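Local coordinates for UPF0749 protein MT1873 (Mycobacterium tuberculosis, PDB 3GMG), which is of unknown function but is probably membrane-associated, and is represented here by its C-terminal part, which holds the DUF881 domain, at residues 56-66 with 114-125. Sequence-based numbering, arbitrary orientation.
Sequences DVINELRAAGA and TLAAAMNIPGGA
E60 makes the polar link, reaching from helix 56-63 to the start of the helix that begins at A125. With CG anti to its carbonyl carbon (chi1 -72°) and an extended chain beyond, its carboxylate arrives at A125 N. OE2 accepts that N-H through its syn lone pair at 2.8 Å, with an N-H...O angle of 157°. The charge thus sits at a helix N-terminus, where the dipole would probably favour the ionised form. The other oxygen, OE1, takes a water that also donates to M119 O, so both carboxylate oxygens tie the helix to the connection between 114-119 and A125. That connection turns through a type II beta turn, I121 to G124, with G124 as N-cap.

The apolar contacts run along both sides of E60. One turn before E60, V57 CG2 presses tightly on A125 CB, 3.4 Å away. M119, bent at chi2 and chi3, brings CE to 3.7 Å from L61 CD2, the two side chains crossing at about a right angle; the same methyl lies beside E60 CB. Where helix 56-63 ends, the small A64 and A118 meet directly, CB to CB at 3.8 Å, while L115 CD2 fits among L61, A64 and A66. T114 CG2 abuts A64 O where a Schellman motif with G65 at C-prime ends the helix.

Beneath, V57, L61, L115 and M119 also rest on strand 37-43. The axes of segments 56-63 and 114-119 approach to 8.7 Å and run roughly antiparallel, at 138°; the two helices thus pack side by side on one face of the five-stranded antiparallel sheet, a two-layer alpha/beta sandwich.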
loop_
_atom_site.group_PDB
_atom_site.type_symbol
_atom_site.label_atom_id
_atom_site.label_comp_id
_atom_site.label_asym_id
_atom_site.label_seq_id
_atom_site.Cartn_x
_atom_site.Cartn_y
_atom_site.Cartn_z
ATOM N N ASP A 56 -6.579 -10.984 -4.973
ATOM C CA ASP A 56 -7.342 -11.619 -3.876
ATOM C C ASP A 56 -6.477 -12.570 -3.025
ATOM O O ASP A 56 -6.601 -12.607 -1.793
ATOM C CB ASP A 56 -8.555 -12.401 -4.405
ATOM C CG ASP A 56 -9.677 -11.505 -4.939
ATOM O OD1 ASP A 56 -9.677 -10.280 -4.702
ATOM O OD2 ASP A 56 -10.567 -12.063 -5.621
ATOM N N VAL A 57 -5.600 -13.351 -3.660
ATOM C CA VAL A 57 -4.707 -14.239 -2.915
ATOM C C VAL A 57 -3.864 -13.401 -1.948
ATOM O O VAL A 57 -3.734 -13.725 -0.766
ATOM C CB VAL A 57 -3.758 -15.041 -3.860
ATOM C CG1 VAL A 57 -2.631 -15.713 -3.055
ATOM C CG2 VAL A 57 -4.508 -16.081 -4.672
ATOM N N ILE A 58 -3.285 -12.333 -2.456
ATOM C CA ILE A 58 -2.393 -11.483 -1.663
ATOM C C ILE A 58 -3.167 -10.871 -0.497
ATOM O O ILE A 58 -2.697 -10.870 0.643
ATOM C CB ILE A 58 -1.766 -10.374 -2.535
ATOM C CG1 ILE A 58 -0.822 -10.973 -3.585
ATOM C CG2 ILE A 58 -0.987 -9.368 -1.681
ATOM C CD1 ILE A 58 -0.455 -9.978 -4.666
ATOM N N ASN A 59 -4.351 -10.355 -0.783
ATOM C CA ASN A 59 -5.126 -9.679 0.259
ATOM C C ASN A 59 -5.665 -10.647 1.299
ATOM O O ASN A 59 -5.757 -10.310 2.486
ATOM C CB ASN A 59 -6.263 -8.864 -0.367
ATOM C CG ASN A 59 -5.772 -7.569 -0.992
ATOM O OD1 ASN A 59 -4.775 -7.002 -0.534
ATOM N ND2 ASN A 59 -6.470 -7.087 -2.012
ATOM N N GLU A 60 -6.011 -11.865 0.895
ATOM C CA GLU A 60 -6.418 -12.894 1.847
ATOM C C GLU A 60 -5.257 -13.249 2.785
ATOM O O GLU A 60 -5.429 -13.387 3.993
ATOM C CB GLU A 60 -6.948 -14.149 1.134
ATOM C CG GLU A 60 -8.314 -13.907 0.517
ATOM C CD GLU A 60 -8.741 -14.971 -0.459
ATOM O OE1 GLU A 60 -8.284 -16.125 -0.332
ATOM O OE2 GLU A 60 -9.531 -14.631 -1.370
ATOM N N LEU A 61 -4.058 -13.399 2.233
ATOM C CA LEU A 61 -2.889 -13.718 3.040
ATOM C C LEU A 61 -2.553 -12.576 4.001
ATOM O O LEU A 61 -2.224 -12.822 5.157
ATOM C CB LEU A 61 -1.675 -14.063 2.157
ATOM C CG LEU A 61 -1.808 -15.368 1.359
ATOM C CD1 LEU A 61 -0.691 -15.417 0.303
ATOM C CD2 LEU A 61 -1.786 -16.581 2.285
ATOM N N ARG A 62 -2.636 -11.346 3.507
ATOM C CA ARG A 62 -2.446 -10.178 4.374
ATOM C C ARG A 62 -3.466 -10.156 5.489
ATOM O O ARG A 62 -3.107 -9.889 6.652
ATOM C CB ARG A 62 -2.570 -8.900 3.580
ATOM C CG ARG A 62 -1.434 -8.637 2.701
ATOM C CD ARG A 62 -1.742 -7.434 1.853
ATOM N NE ARG A 62 -0.588 -6.984 1.101
ATOM C CZ ARG A 62 -0.640 -6.294 -0.033
ATOM N NH1 ARG A 62 -1.803 -5.977 -0.590
ATOM N NH2 ARG A 62 0.487 -5.934 -0.623
ATOM N N ALA A 63 -4.728 -10.447 5.160
ATOM C CA ALA A 63 -5.800 -10.482 6.168
ATOM C C ALA A 63 -5.389 -11.411 7.299
ATOM O O ALA A 63 -5.421 -11.014 8.467
ATOM C CB ALA A 63 -7.157 -10.906 5.557
ATOM N N ALA A 64 -4.884 -12.603 6.933
ATOM C CA ALA A 64 -4.540 -13.670 7.849
ATOM C C ALA A 64 -3.216 -13.458 8.587
ATOM O O ALA A 64 -2.742 -14.376 9.271
ATOM C CB ALA A 64 -4.477 -15.007 7.075
ATOM N N GLY A 65 -2.599 -12.296 8.401
ATOM C CA GLY A 65 -1.441 -11.890 9.161
ATOM C C GLY A 65 -0.098 -12.207 8.522
ATOM O O GLY A 65 0.921 -12.204 9.193
ATOM N N ALA A 66 -0.079 -12.472 7.219
ATOM C CA ALA A 66 1.182 -12.676 6.543
ATOM C C ALA A 66 2.144 -11.532 6.725
ATOM O O ALA A 66 1.775 -10.362 6.532
ATOM C CB ALA A 66 0.970 -12.942 5.038
ATOM N N THR A 114 -3.719 -20.343 10.166
ATOM C CA THR A 114 -4.521 -19.154 9.863
ATOM C C THR A 114 -4.434 -18.822 8.377
ATOM O O THR A 114 -5.443 -18.514 7.746
ATOM C CB THR A 114 -4.078 -17.938 10.676
ATOM O OG1 THR A 114 -4.016 -18.302 12.066
ATOM C CG2 THR A 114 -5.036 -16.779 10.496
ATOM N N LEU A 115 -3.213 -18.872 7.834
ATOM C CA LEU A 115 -3.030 -18.633 6.397
ATOM C C LEU A 115 -3.786 -19.674 5.594
ATOM O O LEU A 115 -4.430 -19.333 4.623
ATOM C CB LEU A 115 -1.534 -18.676 6.041
ATOM C CG LEU A 115 -0.680 -17.591 6.704
ATOM C CD1 LEU A 115 0.820 -17.856 6.526
ATOM C CD2 LEU A 115 -1.026 -16.208 6.197
ATOM N N ALA A 116 -3.734 -20.943 5.995
ATOM C CA ALA A 116 -4.483 -21.981 5.295
ATOM C C ALA A 116 -5.982 -21.765 5.390
ATOM O O ALA A 116 -6.701 -21.944 4.413
ATOM C CB ALA A 116 -4.106 -23.362 5.808
ATOM N N ALA A 117 -6.459 -21.381 6.575
ATOM C CA ALA A 117 -7.891 -21.094 6.758
ATOM C C ALA A 117 -8.363 -20.006 5.806
ATOM O O ALA A 117 -9.435 -20.141 5.199
ATOM C CB ALA A 117 -8.189 -20.694 8.210
ATOM N N ALA A 118 -7.564 -18.950 5.647
ATOM C CA ALA A 118 -7.915 -17.864 4.743
ATOM C C ALA A 118 -8.105 -18.391 3.339
ATOM O O ALA A 118 -9.046 -18.016 2.641
ATOM C CB ALA A 118 -6.874 -16.743 4.766
ATOM N N MET A 119 -7.192 -19.266 2.914
ATOM C CA MET A 119 -7.313 -19.827 1.568
ATOM C C MET A 119 -8.585 -20.627 1.360
ATOM O O MET A 119 -9.081 -20.690 0.247
ATOM C CB MET A 119 -6.089 -20.678 1.204
ATOM C CG MET A 119 -4.798 -19.907 0.967
ATOM S SD MET A 119 -4.787 -18.661 -0.362
ATOM C CE MET A 119 -5.046 -17.310 0.720
ATOM N N ASN A 120 -9.125 -21.213 2.427
ATOM C CA ASN A 120 -10.320 -22.042 2.335
ATOM C C ASN A 120 -11.656 -21.317 2.553
ATOM O O ASN A 120 -12.697 -21.952 2.548
ATOM C CB ASN A 120 -10.179 -23.220 3.299
ATOM C CG ASN A 120 -9.100 -24.192 2.853
ATOM O OD1 ASN A 120 -8.953 -24.461 1.655
ATOM N ND2 ASN A 120 -8.323 -24.706 3.806
ATOM N N ILE A 121 -11.640 -20.000 2.669
ATOM C CA ILE A 121 -12.882 -19.256 2.883
ATOM C C ILE A 121 -13.624 -19.215 1.546
ATOM O O ILE A 121 -13.040 -18.846 0.518
ATOM C CB ILE A 121 -12.602 -17.842 3.379
ATOM C CG1 ILE A 121 -11.963 -17.882 4.764
ATOM C CG2 ILE A 121 -13.889 -17.009 3.451
ATOM C CD1 ILE A 121 -11.477 -16.527 5.223
ATOM N N PRO A 122 -14.911 -19.604 1.540
ATOM C CA PRO A 122 -15.648 -19.571 0.275
ATOM C C PRO A 122 -15.796 -18.170 -0.280
ATOM O O PRO A 122 -15.863 -17.192 0.473
ATOM C CB PRO A 122 -17.021 -20.165 0.633
ATOM C CG PRO A 122 -16.890 -20.767 1.959
ATOM C CD PRO A 122 -15.742 -20.083 2.651
ATOM N N GLY A 123 -15.814 -18.074 -1.604
ATOM C CA GLY A 123 -16.069 -16.817 -2.290
ATOM C C GLY A 123 -14.859 -15.973 -2.618
ATOM O O GLY A 123 -14.998 -14.857 -3.094
ATOM N N GLY A 124 -13.660 -16.491 -2.370
ATOM C CA GLY A 124 -12.457 -15.730 -2.663
ATOM C C GLY A 124 -11.588 -16.334 -3.750
ATOM O O GLY A 124 -12.082 -16.904 -4.733
ATOM N N ALA A 125 -10.280 -16.215 -3.560
ATOM C CA ALA A 125 -9.315 -16.559 -4.595
ATOM C C ALA A 125 -9.375 -18.025 -4.985
ATOM O O ALA A 125 -9.321 -18.352 -6.175
ATOM C CB ALA A 125 -7.904 -16.204 -4.148
HETATM O O HOH W 1 -11.191 -14.480 -6.878
HETATM O O HOH W 2 -9.480 -18.370 -1.216
#